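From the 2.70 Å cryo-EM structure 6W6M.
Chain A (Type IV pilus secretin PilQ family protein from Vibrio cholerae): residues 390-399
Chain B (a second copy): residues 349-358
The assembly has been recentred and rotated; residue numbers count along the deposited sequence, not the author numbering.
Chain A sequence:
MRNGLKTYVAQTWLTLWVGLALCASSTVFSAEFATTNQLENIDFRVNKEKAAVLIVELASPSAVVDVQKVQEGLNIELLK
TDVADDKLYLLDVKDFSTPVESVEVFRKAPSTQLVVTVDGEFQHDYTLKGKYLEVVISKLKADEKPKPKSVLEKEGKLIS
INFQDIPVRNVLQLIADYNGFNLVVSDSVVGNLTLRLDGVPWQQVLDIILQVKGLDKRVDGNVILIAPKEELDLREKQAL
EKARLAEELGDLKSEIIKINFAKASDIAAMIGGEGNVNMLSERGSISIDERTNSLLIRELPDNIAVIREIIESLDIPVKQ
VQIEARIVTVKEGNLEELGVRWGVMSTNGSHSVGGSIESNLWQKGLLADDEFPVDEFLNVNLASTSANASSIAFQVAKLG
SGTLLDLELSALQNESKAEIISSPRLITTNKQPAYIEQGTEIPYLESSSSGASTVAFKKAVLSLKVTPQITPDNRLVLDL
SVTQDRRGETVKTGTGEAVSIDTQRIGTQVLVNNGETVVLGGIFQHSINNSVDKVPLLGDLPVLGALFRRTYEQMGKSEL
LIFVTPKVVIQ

Chain A 390-399: SSIAFQVAKL
Chain B (349-358) GSHSVGGSIE

Residues 390-397 of chain A form an extended strand that pairs with a short strand ending at Gly B354, from a second copy of the protein. The two run antiparallel, their directions 160° apart and their axes 5.0 Å apart at closest approach. Three bridges set the register: Ala A393 with Gly B354, Phe A394 with Val B353, and Gln A395 with Ser B352, at CA-CA distances of 5.3, 4.9 and 5.2 Å.

At the first pair, Gly B354 N donates to Ala A393 O at 3.0 Å, while the return bond, Ala A393 N to Gly B354 O, is weak at 3.4 Å. Beyond it the ladder loosens: Gln A395 N to Ser B352 O (3.5 Å) and Ala A397 N to Ser B350 O (3.4 Å) are both weak. CA-H...O contacts supplement this end, Val A396 CA to Ser B350 O at 3.4 Å and Ser B350 CA to Ala A397 O at 3.2 Å. Ser B350 lies at phi/psi 62/7, outside the beta region, before the chain extends at His B351 (-140/137).

Side chains alternate between the sheet faces. On one, Phe A394 (m, chi2 100°) meets Val B353 (t): Phe A394 CD2 lies 3.8 Å from Val B353 CG2, which approaches the ring edge near its plane, an apolar contact on a face where the phenyl group is exposed. Nearby, Val A396 (t) sets its CG2 over a face of the His B351 imidazole, 4.2 Å from the centroid and 13° off the ring normal. This CH-pi contact uses His B351 at chi1 -77° (m) and chi2 -132°; although CA-to-CB points away, the ring end comes nearer to chain A.

The other face is buried and its side chains are compact or polar. Ala A393 fits closely, with its CB 3.4 Å from Ser B356 O, while Gly B354 opposite it contributes no side chain. In the next pair, Gln A395 is extended through chi1 and chi2 (both t, chi3 44°) and Ser B352 is m, leaving Gln A395 OE1 3.6 Å from Ser B352 OG, polar neighbours rather than a hydrogen-bonded pair.

Past Gly B354 (-150/-157), chain B turns through Gly B355 (-122/13) toward a helix beginning at Ile B357. Ser A391, whose CA-to-CB bond points toward chain B, is a p rotamer and donates from OG to Gly B355 O at 3.0 Å; a small hydroxyl side chain suits this reach to a backbone carbonyl. Ser B356, its CA-to-CB bond pointing away, is also p and uses its hydroxyl as the helix N-cap, satisfying a backbone N just beyond the stretch.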

# COMPACT_ATOMS: atom_id res chain seq x y z
N SER A 390 58.46 39.03 9.11
CA SER A 390 59.12 40.32 9.24
C SER A 390 60.17 40.48 8.16
O SER A 390 60.84 39.52 7.79
CB SER A 390 59.77 40.46 10.61
OG SER A 390 58.79 40.36 11.62
N SER A 391 60.33 41.70 7.65
CA SER A 391 61.16 41.96 6.49
C SER A 391 62.07 43.16 6.72
O SER A 391 61.98 43.85 7.73
CB SER A 391 60.30 42.19 5.25
OG SER A 391 59.24 43.07 5.54
N ILE A 392 62.96 43.38 5.76
CA ILE A 392 63.77 44.60 5.71
C ILE A 392 64.31 44.75 4.29
O ILE A 392 64.73 43.77 3.67
CB ILE A 392 64.89 44.59 6.77
CG1 ILE A 392 65.50 45.99 6.90
CG2 ILE A 392 65.96 43.58 6.45
CD1 ILE A 392 66.58 46.09 7.93
N ALA A 393 64.30 45.98 3.78
CA ALA A 393 64.62 46.24 2.39
C ALA A 393 65.50 47.43 2.05
O ALA A 393 65.28 48.54 2.55
CB ALA A 393 63.31 46.37 1.62
N PHE A 394 66.49 47.20 1.20
CA PHE A 394 67.51 48.18 0.84
C PHE A 394 67.38 48.53 -0.63
O PHE A 394 66.91 47.74 -1.45
CB PHE A 394 68.91 47.65 1.12
CG PHE A 394 69.10 47.12 2.51
CD1 PHE A 394 69.07 45.76 2.76
CD2 PHE A 394 69.32 47.97 3.57
CE1 PHE A 394 69.25 45.27 4.03
CE2 PHE A 394 69.50 47.49 4.84
CZ PHE A 394 69.47 46.13 5.07
N GLN A 395 67.83 49.74 -0.97
CA GLN A 395 67.64 50.27 -2.31
C GLN A 395 68.84 51.09 -2.74
O GLN A 395 69.56 51.63 -1.89
CB GLN A 395 66.38 51.12 -2.38
CG GLN A 395 65.96 51.50 -3.77
CD GLN A 395 64.82 52.47 -3.79
OE1 GLN A 395 64.80 53.43 -3.03
NE2 GLN A 395 63.86 52.23 -4.65
N VAL A 396 69.08 51.15 -4.04
CA VAL A 396 70.03 52.08 -4.65
C VAL A 396 69.40 52.61 -5.93
O VAL A 396 69.28 51.86 -6.91
CB VAL A 396 71.38 51.43 -4.95
CG1 VAL A 396 72.20 52.33 -5.83
CG2 VAL A 396 72.13 51.15 -3.67
N ALA A 397 68.98 53.87 -5.92
CA ALA A 397 68.28 54.45 -7.05
C ALA A 397 69.00 55.72 -7.47
O ALA A 397 69.09 56.67 -6.68
CB ALA A 397 66.82 54.77 -6.70
N LYS A 398 69.48 55.75 -8.71
CA LYS A 398 70.13 56.94 -9.26
C LYS A 398 69.17 57.82 -10.03
O LYS A 398 69.03 59.00 -9.71
CB LYS A 398 71.29 56.54 -10.18
CG LYS A 398 72.30 55.59 -9.56
CD LYS A 398 73.31 56.30 -8.70
CE LYS A 398 74.40 55.33 -8.26
NZ LYS A 398 75.32 55.92 -7.25
N LEU A 399 68.51 57.27 -11.05
CA LEU A 399 67.56 57.95 -11.93
C LEU A 399 68.23 59.00 -12.80
O LEU A 399 67.56 59.59 -13.66
CB LEU A 399 66.40 58.59 -11.15
CG LEU A 399 65.46 57.63 -10.42
CD1 LEU A 399 64.45 58.40 -9.58
CD2 LEU A 399 64.74 56.71 -11.40
N GLY B 349 70.20 59.89 -0.15
CA GLY B 349 70.69 60.32 -1.44
C GLY B 349 71.15 59.10 -2.21
O GLY B 349 72.24 58.59 -1.96
N SER B 350 70.32 58.63 -3.13
CA SER B 350 70.58 57.41 -3.91
C SER B 350 70.68 56.16 -3.04
O SER B 350 71.01 55.09 -3.54
CB SER B 350 71.85 57.55 -4.76
OG SER B 350 73.00 57.44 -3.96
N HIS B 351 70.37 56.27 -1.75
CA HIS B 351 70.39 55.13 -0.84
C HIS B 351 69.21 55.25 0.10
O HIS B 351 68.94 56.33 0.62
CB HIS B 351 71.68 55.07 -0.01
CG HIS B 351 72.87 54.56 -0.76
ND1 HIS B 351 73.70 53.59 -0.24
CD2 HIS B 351 73.38 54.89 -1.96
CE1 HIS B 351 74.67 53.34 -1.10
NE2 HIS B 351 74.50 54.11 -2.16
N SER B 352 68.52 54.13 0.34
CA SER B 352 67.33 54.14 1.18
C SER B 352 67.28 52.88 2.02
O SER B 352 67.97 51.90 1.76
CB SER B 352 66.06 54.23 0.33
OG SER B 352 66.01 55.46 -0.34
N VAL B 353 66.44 52.92 3.06
CA VAL B 353 66.19 51.77 3.92
C VAL B 353 64.75 51.83 4.39
O VAL B 353 64.28 52.87 4.86
CB VAL B 353 67.13 51.72 5.13
CG1 VAL B 353 66.73 50.59 6.03
CG2 VAL B 353 68.56 51.52 4.69
N GLY B 354 64.05 50.71 4.29
CA GLY B 354 62.64 50.67 4.62
C GLY B 354 62.26 49.30 5.13
O GLY B 354 63.09 48.54 5.62
N GLY B 355 60.97 49.00 5.02
CA GLY B 355 60.41 47.75 5.52
C GLY B 355 59.73 46.95 4.42
O GLY B 355 59.04 45.98 4.71
N SER B 356 59.97 47.35 3.18
CA SER B 356 59.42 46.65 2.03
C SER B 356 59.93 47.31 0.76
O SER B 356 60.67 48.30 0.82
CB SER B 356 57.90 46.64 2.05
OG SER B 356 57.39 47.89 1.64
N ILE B 357 59.57 46.76 -0.39
CA ILE B 357 59.94 47.33 -1.68
C ILE B 357 59.01 48.47 -2.08
O ILE B 357 59.45 49.48 -2.63
CB ILE B 357 59.97 46.21 -2.74
CG1 ILE B 357 61.13 45.27 -2.45
CG2 ILE B 357 60.07 46.77 -4.14
CD1 ILE B 357 61.50 44.39 -3.58
N GLU B 358 57.72 48.34 -1.77
CA GLU B 358 56.79 49.42 -2.03
C GLU B 358 57.09 50.63 -1.15
O GLU B 358 56.83 51.78 -1.54
CB GLU B 358 55.35 48.94 -1.83
CG GLU B 358 54.91 47.88 -2.83
CD GLU B 358 55.46 46.49 -2.52
OE1 GLU B 358 55.69 46.19 -1.34
OE2 GLU B 358 55.66 45.71 -3.47